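Local coordinates for cell shape-determining protein MreC (Streptococcus pneumoniae, PDB 2QF4), which helps form and maintain cell shape, probably as part of the elongasome that synthesizes peripheral peptidoglycan, at residues A126-H138 with T144-H156. Numbering follows the deposited sequence.
Sequences ADIPVGEVVATTH and TREVTVKLSADTH. With EDO (1,2-ethanediol), chain E; EDO (1,2-ethanediol), chain D.
With CG1 opposite the backbone N (chi1 171°) and CG2 opposite the carbonyl carbon, Val133 brings both methyls to 3.9 Å from Val147 CG1, the side chains meeting at about a right angle. The pair sits in an antiparallel beta hairpin, strands 126-137 and 146-151, of one of the two closed barrels in this major extracellular domain of MreC. Val149 lies on the same face, where it and Val133 both pack on Val115 of the adjoining strand 114-118.

A classic beta bulge interrupts the ladder: Val134 and Ala135 both face Thr148, whose O accepts a hydrogen bond of 2.8 Å from Val134 N and a weak one from Ala135 N. Beyond it Thr137 and Glu146 exchange a reciprocal pair of backbone hydrogen bonds. On the other face, Thr137 CG2 runs beside the Glu146 carboxylate, 3.9 Å from its CD, and sits above one face of the His138 ring, offset toward its rim.

At the far end Val130 O takes Ser152 N at 3.0 Å and a water that bridges to Ala153 N. Back at the turn, Arg145 gives NH2 to Ser105 O and Ser107 O, while a second water lies in the guanidinium plane, 2.9 Å from Arg145 NH1 and 2.7 Å from Thr136 OG1, itself hydrogen-bonded to Ser139 OG.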
ATOM      1  N   ALA A 126       6.372   2.923   7.455  1.00  9.43           N
ATOM      2  CA  ALA A 126       5.779   1.798   8.139  1.00  9.72           C
ATOM      3  C   ALA A 126       4.504   2.164   8.901  1.00  9.70           C
ATOM      4  O   ALA A 126       4.240   3.335   9.175  1.00 10.40           O
ATOM      5  CB  ALA A 126       6.824   1.188   9.109  1.00 10.93           C
ATOM      6  N   ASP A 127       3.707   1.140   9.215  1.00  9.62           N
ATOM      7  CA  ASP A 127       2.629   1.188  10.197  1.00  9.99           C
ATOM      8  C   ASP A 127       1.324   1.797   9.708  1.00 10.47           C
ATOM      9  O   ASP A 127       0.390   1.942  10.475  1.00 12.10           O
ATOM     10  CB  ASP A 127       3.097   1.850  11.521  1.00 11.34           C
ATOM     11  CG  ASP A 127       4.302   1.156  12.117  1.00 13.98           C
ATOM     12  OD1 ASP A 127       4.405  -0.063  12.088  1.00 15.78           O
ATOM     13  OD2 ASP A 127       5.201   1.862  12.630  1.00 21.11           O
ATOM     14  N   ILE A 128       1.205   2.085   8.429  1.00  9.31           N
ATOM     15  CA  ILE A 128      -0.053   2.544   7.883  1.00  9.46           C
ATOM     16  C   ILE A 128      -0.978   1.320   7.759  1.00  8.67           C
ATOM     17  O   ILE A 128      -0.568   0.298   7.206  1.00  8.62           O
ATOM     18  CB  ILE A 128       0.128   3.158   6.493  1.00  8.88           C
ATOM     19  CG1 ILE A 128       1.046   4.377   6.548  1.00 10.08           C
ATOM     20  CG2 ILE A 128      -1.230   3.519   5.881  1.00 10.04           C
ATOM     21  CD1 ILE A 128       1.513   4.856   5.163  1.00 11.86           C
ATOM     22  N   PRO A 129      -2.222   1.397   8.271  1.00  8.76           N
ATOM     23  CA  PRO A 129      -3.140   0.254   8.129  1.00  8.96           C
ATOM     24  C   PRO A 129      -3.359  -0.107   6.666  1.00  8.47           C
ATOM     25  O   PRO A 129      -3.625   0.771   5.849  1.00  9.11           O
ATOM     26  CB  PRO A 129      -4.436   0.747   8.798  1.00 10.02           C
ATOM     27  CG  PRO A 129      -3.951   1.781   9.761  1.00 10.80           C
ATOM     28  CD  PRO A 129      -2.839   2.473   9.059  1.00 10.26           C
ATOM     29  N   VAL A 130      -3.343  -1.405   6.385  1.00  8.09           N
ATOM     30  CA  VAL A 130      -3.648  -1.959   5.051  1.00  8.88           C
ATOM     31  C   VAL A 130      -4.927  -2.783   5.065  1.00  8.66           C
ATOM     32  O   VAL A 130      -5.823  -2.554   4.244  1.00  8.74           O
ATOM     33  CB  VAL A 130      -2.465  -2.785   4.524  1.00  8.32           C
ATOM     34  CG1 VAL A 130      -2.784  -3.410   3.157  1.00  9.44           C
ATOM     35  CG2 VAL A 130      -1.249  -1.894   4.387  1.00  9.87           C
ATOM     36  N   GLY A 131      -5.030  -3.716   6.000  1.00  8.85           N
ATOM     37  CA  GLY A 131      -6.203  -4.572   6.083  1.00  9.04           C
ATOM     38  C   GLY A 131      -5.974  -5.721   7.011  1.00  8.86           C
ATOM     39  O   GLY A 131      -5.117  -5.651   7.888  1.00  9.85           O
ATOM     40  N   GLU A 132      -6.758  -6.777   6.803  1.00  8.56           N
ATOM     41  CA  GLU A 132      -6.649  -7.968   7.635  1.00 10.34           C
ATOM     42  C   GLU A 132      -6.554  -9.182   6.748  1.00  8.68           C
ATOM     43  O   GLU A 132      -7.147  -9.236   5.658  1.00  9.12           O
ATOM     44  CB  GLU A 132      -7.809  -8.104   8.592  1.00 12.05           C
ATOM     45  CG  GLU A 132      -9.125  -8.339   7.986  1.00 18.44           C
ATOM     46  CD  GLU A 132     -10.235  -8.490   9.016  1.00 20.24           C
ATOM     47  OE1 GLU A 132      -9.939  -8.671  10.222  1.00 26.69           O
ATOM     48  OE2 GLU A 132     -11.414  -8.417   8.591  1.00 30.23           O
ATOM     49  N   VAL A 133      -5.801 -10.180   7.215  1.00  8.69           N
ATOM     50  CA  VAL A 133      -5.634 -11.398   6.473  1.00  8.72           C
ATOM     51  C   VAL A 133      -6.949 -12.124   6.291  1.00  9.25           C
ATOM     52  O   VAL A 133      -7.738 -12.259   7.241  1.00  9.09           O
ATOM     53  CB  VAL A 133      -4.619 -12.334   7.193  1.00  9.16           C
ATOM     54  CG1 VAL A 133      -4.603 -13.704   6.555  1.00 10.57           C
ATOM     55  CG2 VAL A 133      -3.225 -11.688   7.189  1.00  9.19           C
ATOM     56  N   VAL A 134      -7.195 -12.591   5.084  1.00  8.24           N
ATOM     57  CA  VAL A 134      -8.240 -13.565   4.780  1.00  8.77           C
ATOM     58  C   VAL A 134      -7.690 -14.975   4.915  1.00  8.95           C
ATOM     59  O   VAL A 134      -8.169 -15.757   5.732  1.00 10.69           O
ATOM     60  CB  VAL A 134      -8.854 -13.299   3.383  1.00  8.60           C
ATOM     61  CG1 VAL A 134      -9.810 -14.413   2.969  1.00  9.88           C
ATOM     62  CG2 VAL A 134      -9.553 -11.960   3.370  1.00 10.54           C
ATOM     63  N   ALA A 135      -6.676 -15.311   4.122  1.00  8.53           N
ATOM     64  CA  ALA A 135      -6.114 -16.671   4.106  1.00  9.24           C
ATOM     65  C   ALA A 135      -4.757 -16.675   3.460  1.00  8.45           C
ATOM     66  O   ALA A 135      -4.300 -15.657   2.951  1.00  8.94           O
ATOM     67  CB  ALA A 135      -7.077 -17.635   3.368  1.00 10.43           C
ATOM     68  N   THR A 136      -4.123 -17.830   3.511  1.00  8.64           N
ATOM     69  CA  THR A 136      -2.928 -18.070   2.742  1.00  8.84           C
ATOM     70  C   THR A 136      -3.188 -19.143   1.698  1.00  8.97           C
ATOM     71  O   THR A 136      -4.063 -19.986   1.849  1.00  9.43           O
ATOM     72  CB  THR A 136      -1.733 -18.491   3.606  1.00  9.78           C
ATOM     73  OG1 THR A 136      -1.973 -19.773   4.165  1.00 12.36           O
ATOM     74  CG2 THR A 136      -1.469 -17.498   4.722  1.00 11.62           C
ATOM     75  N   THR A 137      -2.414 -19.108   0.625  1.00  9.08           N
ATOM     76  CA  THR A 137      -2.474 -20.141  -0.387  1.00  9.93           C
ATOM     77  C   THR A 137      -1.043 -20.453  -0.805  1.00  9.59           C
ATOM     78  O   THR A 137      -0.062 -19.786  -0.416  1.00  9.78           O
ATOM     79  CB  THR A 137      -3.409 -19.772  -1.569  1.00  9.92           C
ATOM     80  OG1 THR A 137      -3.655 -20.944  -2.356  1.00 11.54           O
ATOM     81  CG2 THR A 137      -2.825 -18.677  -2.446  1.00 11.98           C
ATOM     82  N   HIS A 138      -0.880 -21.556  -1.532  1.00 10.96           N
ATOM     83  CA  HIS A 138       0.459 -22.119  -1.775  1.00 12.00           C
ATOM     84  C   HIS A 138       1.177 -22.299  -0.437  1.00 12.13           C
ATOM     85  O   HIS A 138       2.374 -22.087  -0.310  1.00 12.51           O
ATOM     86  CB  HIS A 138       1.299 -21.292  -2.746  1.00 13.23           C
ATOM     87  CG  HIS A 138       0.594 -20.947  -4.021  1.00 15.10           C
ATOM     88  ND1 HIS A 138      -0.048 -21.889  -4.793  1.00 17.73           N
ATOM     89  CD2 HIS A 138       0.378 -19.755  -4.619  1.00 16.38           C
ATOM     90  CE1 HIS A 138      -0.586 -21.294  -5.841  1.00 18.57           C
ATOM     91  NE2 HIS A 138      -0.336 -20.000  -5.767  1.00 19.91           N
ATOM     92  N   THR A 144       7.000 -19.728  -2.054  1.00 14.63           N
ATOM     93  CA  THR A 144       5.956 -18.971  -2.736  1.00 15.16           C
ATOM     94  C   THR A 144       4.589 -18.959  -2.040  1.00 12.79           C
ATOM     95  O   THR A 144       3.567 -18.669  -2.662  1.00 12.79           O
ATOM     96  CB  THR A 144       5.888 -19.420  -4.193  1.00 17.25           C
ATOM     97  OG1 THR A 144       5.913 -20.832  -4.225  1.00 19.86           O
ATOM     98  CG2 THR A 144       7.109 -18.871  -4.966  1.00 20.02           C
ATOM     99  N   ARG A 145       4.572 -19.169  -0.728  1.00 11.27           N
ATOM    100  CA  ARG A 145       3.340 -18.908   0.011  1.00 10.12           C
ATOM    101  C   ARG A 145       2.878 -17.474  -0.256  1.00  9.27           C
ATOM    102  O   ARG A 145       3.672 -16.511  -0.243  1.00  9.87           O
ATOM    103  CB  ARG A 145       3.510 -19.127   1.518  1.00  9.67           C
ATOM    104  CG  ARG A 145       2.257 -18.901   2.336  1.00  9.42           C
ATOM    105  CD  ARG A 145       2.333 -19.448   3.749  1.00 10.40           C
ATOM    106  NE  ARG A 145       3.358 -18.788   4.548  1.00 10.57           N
ATOM    107  CZ  ARG A 145       3.280 -18.576   5.858  1.00 10.47           C
ATOM    108  NH1 ARG A 145       2.213 -18.911   6.571  1.00 11.75           N
ATOM    109  NH2 ARG A 145       4.292 -17.987   6.469  1.00 10.98           N
ATOM    110  N   GLU A 146       1.568 -17.324  -0.409  1.00  8.86           N
ATOM    111  CA  GLU A 146       0.934 -16.043  -0.693  1.00  9.22           C
ATOM    112  C   GLU A 146      -0.147 -15.800   0.353  1.00  8.15           C
ATOM    113  O   GLU A 146      -0.720 -16.733   0.883  1.00 10.48           O
ATOM    114  CB  GLU A 146       0.272 -16.118  -2.076  1.00 10.64           C
ATOM    115  CG  GLU A 146      -0.512 -14.929  -2.589  1.00 13.86           C
ATOM    116  CD  GLU A 146      -1.378 -15.334  -3.783  1.00 16.14           C
ATOM    117  OE1 GLU A 146      -0.851 -16.063  -4.665  1.00 21.54           O
ATOM    118  OE2 GLU A 146      -2.611 -15.025  -3.801  1.00 21.12           O
ATOM    119  N   VAL A 147      -0.396 -14.547   0.639  1.00  8.50           N
ATOM    120  CA  VAL A 147      -1.426 -14.137   1.569  1.00  8.22           C
ATOM    121  C   VAL A 147      -2.436 -13.295   0.840  1.00  8.20           C
ATOM    122  O   VAL A 147      -2.063 -12.397   0.068  1.00  8.68           O
ATOM    123  CB  VAL A 147      -0.855 -13.333   2.760  1.00  8.67           C
ATOM    124  CG1 VAL A 147      -1.909 -13.103   3.835  1.00 11.15           C
ATOM    125  CG2 VAL A 147       0.349 -14.031   3.355  1.00 11.74           C
ATOM    126  N   THR A 148      -3.722 -13.517   1.093  1.00  7.69           N
ATOM    127  CA  THR A 148      -4.789 -12.642   0.630  1.00  7.62           C
ATOM    128  C   THR A 148      -5.322 -11.815   1.786  1.00  7.20           C
ATOM    129  O   THR A 148      -5.434 -12.314   2.920  1.00  7.88           O
ATOM    130  CB  THR A 148      -5.899 -13.395  -0.124  1.00  8.45           C
ATOM    131  OG1 THR A 148      -6.464 -14.421   0.696  1.00  9.02           O
ATOM    132  CG2 THR A 148      -5.364 -14.007  -1.440  1.00  9.67           C
ATOM    133  N   VAL A 149      -5.604 -10.547   1.495  1.00  7.47           N
ATOM    134  CA  VAL A 149      -5.923  -9.552   2.483  1.00  8.12           C
ATOM    135  C   VAL A 149      -7.160  -8.744   2.074  1.00  7.88           C
ATOM    136  O   VAL A 149      -7.291  -8.309   0.926  1.00  8.81           O
ATOM    137  CB  VAL A 149      -4.715  -8.615   2.677  1.00  8.06           C
ATOM    138  CG1 VAL A 149      -5.009  -7.381   3.550  1.00 10.30           C
ATOM    139  CG2 VAL A 149      -3.515  -9.383   3.246  1.00  9.94           C
ATOM    140  N   LYS A 150      -8.034  -8.526   3.040  1.00  8.24           N
ATOM    141  CA  LYS A 150      -9.193  -7.654   2.847  1.00  9.41           C
ATOM    142  C   LYS A 150      -8.780  -6.236   3.217  1.00  8.33           C
ATOM    143  O   LYS A 150      -8.421  -5.968   4.352  1.00  8.79           O
ATOM    144  CB  LYS A 150     -10.357  -8.111   3.723  1.00 10.31           C
ATOM    145  CG  LYS A 150     -11.584  -7.253   3.560  1.00 13.31           C
ATOM    146  CD  LYS A 150     -12.732  -7.672   4.430  1.00 15.99           C
ATOM    147  CE  LYS A 150     -14.052  -7.054   3.959  1.00 19.54           C
ATOM    148  NZ  LYS A 150     -15.207  -7.627   4.664  1.00 23.90           N
ATOM    149  N   LEU A 151      -8.861  -5.337   2.251  1.00  8.81           N
ATOM    150  CA  LEU A 151      -8.481  -3.934   2.461  1.00  9.26           C
ATOM    151  C   LEU A 151      -9.392  -3.249   3.432  1.00  9.91           C
ATOM    152  O   LEU A 151     -10.604  -3.426   3.382  1.00 11.53           O
ATOM    153  CB  LEU A 151      -8.490  -3.198   1.115  1.00  9.92           C
ATOM    154  CG  LEU A 151      -7.426  -3.632   0.095  1.00 10.56           C
ATOM    155  CD1 LEU A 151      -7.659  -3.024  -1.265  1.00 12.82           C
ATOM    156  CD2 LEU A 151      -6.045  -3.266   0.617  1.00 14.02           C
ATOM    157  N   SER A 152      -8.833  -2.452   4.320  1.00 10.31           N
ATOM    158  CA  SER A 152      -9.693  -1.711   5.251  1.00 11.90           C
ATOM    159  C   SER A 152     -10.123  -0.328   4.771  1.00 12.36           C
ATOM    160  O   SER A 152     -11.033   0.251   5.362  1.00 14.59           O
ATOM    161  CB  SER A 152      -9.086  -1.654   6.630  1.00 14.44           C
ATOM    162  OG  SER A 152      -7.783  -1.201   6.543  1.00 17.02           O
ATOM    163  N   ALA A 153      -9.515   0.196   3.716  1.00 11.59           N
ATOM    164  CA  ALA A 153      -9.894   1.480   3.155  1.00 12.94           C
ATOM    165  C   ALA A 153     -10.014   1.396   1.645  1.00 12.93           C
ATOM    166  O   ALA A 153      -9.434   0.536   0.983  1.00 14.22           O
ATOM    167  CB  ALA A 153      -8.863   2.476   3.510  1.00 13.97           C
ATOM    168  N   ASP A 154     -10.772   2.331   1.092  1.00 14.59           N
ATOM    169  CA  ASP A 154     -10.829   2.536  -0.349  1.00 15.67           C
ATOM    170  C   ASP A 154     -11.103   3.997  -0.636  1.00 14.60           C
ATOM    171  O   ASP A 154     -11.135   4.828   0.283  1.00 15.11           O
ATOM    172  CB  ASP A 154     -11.832   1.603  -1.049  1.00 17.83           C
ATOM    173  CG  ASP A 154     -13.254   1.863  -0.650  1.00 21.36           C
ATOM    174  OD1 ASP A 154     -14.034   0.886  -0.529  1.00 28.37           O
ATOM    175  OD2 ASP A 154     -13.626   3.039  -0.446  1.00 25.51           O
ATOM    176  N   THR A 155     -11.203   4.326  -1.915  1.00 14.37           N
ATOM    177  CA  THR A 155     -11.367   5.707  -2.335  1.00 15.61           C
ATOM    178  C   THR A 155     -12.764   6.017  -2.897  1.00 17.08           C
ATOM    179  O   THR A 155     -12.956   7.028  -3.543  1.00 16.86           O
ATOM    180  CB  THR A 155     -10.262   6.132  -3.330  1.00 14.72           C
ATOM    181  OG1 THR A 155     -10.325   5.333  -4.517  1.00 17.76           O
ATOM    182  CG2 THR A 155      -8.888   6.018  -2.714  1.00 15.30           C
ATOM    183  N   HIS A 156     -13.744   5.178  -2.564  1.00 18.90           N
ATOM    184  CA  HIS A 156     -15.134   5.401  -2.972  1.00 19.97           C
ATOM    185  C   HIS A 156     -15.678   6.634  -2.278  1.00 20.70           C
ATOM    186  O   HIS A 156     -15.624   6.738  -1.065  1.00 21.11           O
ATOM    187  CB  HIS A 156     -15.962   4.164  -2.624  1.00 21.36           C
ATOM    188  CG  HIS A 156     -17.379   4.234  -3.095  1.00 22.76           C
ATOM    189  ND1 HIS A 156     -17.713   4.234  -4.430  1.00 27.92           N
ATOM    190  CD2 HIS A 156     -18.545   4.307  -2.409  1.00 27.12           C
ATOM    191  CE1 HIS A 156     -19.030   4.298  -4.549  1.00 27.47           C
ATOM    192  NE2 HIS A 156     -19.556   4.356  -3.339  1.00 28.58           N
TER
HETATM  193  C1  EDO E 603       0.774   5.877  10.880  1.00 36.66           C
HETATM  194  O1  EDO E 603      -0.314   5.045  10.477  1.00 37.87           O
HETATM  195  C2  EDO E 603       2.030   5.470  10.123  1.00 35.28           C
HETATM  196  O2  EDO E 603       2.547   6.617   9.445  1.00 36.48           O
HETATM  197  C1  EDO D 602      -1.913 -24.820  -0.225  1.00 23.92           C
HETATM  198  O1  EDO D 602      -2.463 -23.726   0.467  1.00 25.38           O
HETATM  199  C2  EDO D 602      -2.462 -24.958  -1.612  1.00 17.26           C
HETATM  200  O2  EDO D 602      -2.384 -23.839  -2.426  1.00 17.69           O
HETATM  201  O   HOH W   1      -6.637  -0.231   3.024  1.00 13.30           O
HETATM  202  O   HOH W   2      -0.087 -20.541   5.985  1.00 18.29           O